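Local coordinates for putative Xylose isomerase (Rhodospirillum rubrum, PDB 3QXB), which binds manganese and iron ions in a TIM barrel related to xylose isomerase and is probably an isomerase, at residues 151-156 with 184-189. Sequence-based numbering, arbitrary orientation.
Sequences EIYAIA and TEFPSS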
loop_
_atom_site.group_PDB
_atom_site.type_symbol
_atom_site.label_atom_id
_atom_site.label_comp_id
_atom_site.label_asym_id
_atom_site.label_seq_id
_atom_site.Cartn_x
_atom_site.Cartn_y
_atom_site.Cartn_z
ATOM N N GLU A 151 -11.804 22.120 12.163
ATOM C CA GLU A 151 -13.117 21.733 11.667
ATOM C C GLU A 151 -13.164 20.218 11.354
ATOM O O GLU A 151 -14.111 19.519 11.744
ATOM C CB GLU A 151 -13.446 22.564 10.414
ATOM C CG GLU A 151 -14.807 22.309 9.819
ATOM C CD GLU A 151 -15.013 23.002 8.477
ATOM O OE1 GLU A 151 -14.091 23.685 7.994
ATOM O OE2 GLU A 151 -16.119 22.849 7.916
ATOM N N ILE A 152 -12.123 19.734 10.691
ATOM C CA ILE A 152 -12.069 18.346 10.201
ATOM C C ILE A 152 -11.894 17.393 11.367
ATOM O O ILE A 152 -12.562 16.340 11.457
ATOM C CB ILE A 152 -10.980 18.201 9.116
ATOM C CG1 ILE A 152 -11.358 19.047 7.901
ATOM C CG2 ILE A 152 -10.776 16.768 8.702
ATOM C CD1 ILE A 152 -10.216 19.163 6.893
ATOM N N TYR A 153 -11.043 17.799 12.298
ATOM C CA TYR A 153 -10.801 17.031 13.488
ATOM C C TYR A 153 -12.062 16.889 14.358
ATOM O O TYR A 153 -12.317 15.810 14.897
ATOM C CB TYR A 153 -9.646 17.647 14.296
ATOM C CG TYR A 153 -9.484 16.972 15.619
ATOM C CD1 TYR A 153 -9.150 15.629 15.694
ATOM C CD2 TYR A 153 -9.721 17.647 16.776
ATOM C CE1 TYR A 153 -9.042 14.982 16.920
ATOM C CE2 TYR A 153 -9.624 17.016 18.010
ATOM C CZ TYR A 153 -9.288 15.684 18.071
ATOM O OH TYR A 153 -9.180 15.117 19.310
ATOM N N ALA A 154 -12.886 17.938 14.483
ATOM C CA ALA A 154 -14.037 17.827 15.365
ATOM C C ALA A 154 -15.015 16.760 14.814
ATOM O O ALA A 154 -15.621 15.990 15.561
ATOM C CB ALA A 154 -14.741 19.188 15.538
ATOM N N ILE A 155 -15.102 16.696 13.494
ATOM C CA ILE A 155 -15.923 15.690 12.846
ATOM C C ILE A 155 -15.309 14.313 13.061
ATOM O O ILE A 155 -16.017 13.361 13.367
ATOM C CB ILE A 155 -16.105 16.028 11.375
ATOM C CG1 ILE A 155 -17.041 17.249 11.266
ATOM C CG2 ILE A 155 -16.623 14.787 10.576
ATOM C CD1 ILE A 155 -16.862 18.084 9.999
ATOM N N ALA A 156 -13.993 14.208 12.897
ATOM C CA ALA A 156 -13.312 12.942 13.017
ATOM C C ALA A 156 -13.537 12.373 14.406
ATOM O O ALA A 156 -13.845 11.212 14.546
ATOM C CB ALA A 156 -11.846 13.087 12.733
ATOM N N THR A 184 1.514 16.620 8.578
ATOM C CA THR A 184 0.267 16.681 7.799
ATOM C C THR A 184 -0.846 15.688 8.294
ATOM O O THR A 184 -1.877 15.573 7.689
ATOM C CB THR A 184 0.559 16.391 6.324
ATOM O OG1 THR A 184 1.165 15.091 6.225
ATOM C CG2 THR A 184 1.476 17.489 5.711
ATOM N N GLU A 185 -0.593 14.958 9.369
ATOM C CA GLU A 185 -1.542 14.009 9.932
ATOM C C GLU A 185 -1.641 14.301 11.432
ATOM O O GLU A 185 -0.854 15.071 11.983
ATOM C CB GLU A 185 -1.115 12.562 9.636
ATOM C CG GLU A 185 -0.860 12.346 8.110
ATOM C CD GLU A 185 -0.772 10.885 7.664
ATOM O OE1 GLU A 185 -0.542 10.017 8.516
ATOM O OE2 GLU A 185 -0.915 10.609 6.451
ATOM N N PHE A 186 -2.664 13.764 12.055
ATOM C CA PHE A 186 -2.855 13.933 13.483
ATOM C C PHE A 186 -3.408 12.634 13.981
ATOM O O PHE A 186 -4.258 12.071 13.312
ATOM C CB PHE A 186 -3.875 15.025 13.731
ATOM C CG PHE A 186 -4.204 15.252 15.186
ATOM C CD1 PHE A 186 -5.242 14.569 15.793
ATOM C CD2 PHE A 186 -3.503 16.183 15.924
ATOM C CE1 PHE A 186 -5.576 14.798 17.144
ATOM C CE2 PHE A 186 -3.823 16.431 17.256
ATOM C CZ PHE A 186 -4.859 15.734 17.876
ATOM N N PRO A 187 -2.963 12.152 15.158
ATOM C CA PRO A 187 -1.894 12.663 16.015
ATOM C C PRO A 187 -0.504 12.286 15.501
ATOM O O PRO A 187 -0.289 11.193 14.973
ATOM C CB PRO A 187 -2.177 11.984 17.357
ATOM C CG PRO A 187 -2.826 10.694 16.978
ATOM C CD PRO A 187 -3.623 10.972 15.751
ATOM N N SER A 188 0.428 13.209 15.652
ATOM C CA SER A 188 1.778 13.019 15.246
ATOM C C SER A 188 2.677 12.968 16.461
ATOM O O SER A 188 3.314 11.953 16.730
ATOM C CB SER A 188 2.166 14.181 14.322
ATOM O OG SER A 188 3.514 14.053 13.884
ATOM N N SER A 189 2.737 14.078 17.196
ATOM C CA SER A 189 3.559 14.175 18.418
ATOM C C SER A 189 2.891 13.516 19.611
ATOM O O SER A 189 1.692 13.239 19.594
ATOM C CB SER A 189 3.826 15.640 18.769
ATOM O OG SER A 189 2.602 16.312 19.017
#
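A T-shaped aromatic pair, Tyr-153 with Phe-186, joins helix 146-170 of this TIM barrel to the loop that follows strand 174-177, and it shows how a single pair of rings can bridge backbones that stay well apart. The CA atoms of Tyr-153 and Phe-186 are 8.5 Å from each other, and no hydrogen bond links the two segments. Phe-186 turns its edge to the face of Tyr-153, the planes inclined at 63° and the ring centroids 4.9 Å apart. The closest touch is CE1 of Phe-186 on CE1 of Tyr-153, at 3.5 Å; the same Phe-186 atom also lies 3.9 Å from CD1 of Tyr-153, while CD1 of Phe-186 lies 4.0 Å from CE1 of Tyr-153. On both residues CG stands opposite the backbone N (chi1 173° for Tyr-153, 177° for Phe-186), which, with the two CB atoms pointing across the gap, brings the rings into contact. A cis peptide bond leads from Phe-186 into Pro-187, whose CB folds back over the centre of one face of the phenyl ring, 4.2 Å above its plane. The phenol OH of Tyr-153 hydrogen-bonds Asp-199 OD2, which ties the ring's far end to helix 190-200. Replacing Tyr-153 with an alanine would probably leave the Phe-186 edge without its aromatic face and Asp-199 without this hydroxyl. Arg-195 and Leu-196 of helix 190-200 also pack on Tyr-153, and Asp-192 touches Phe-186, so the buried pair lies where helix 146-170, the loop after strand 174-177 and helix 190-200 converge.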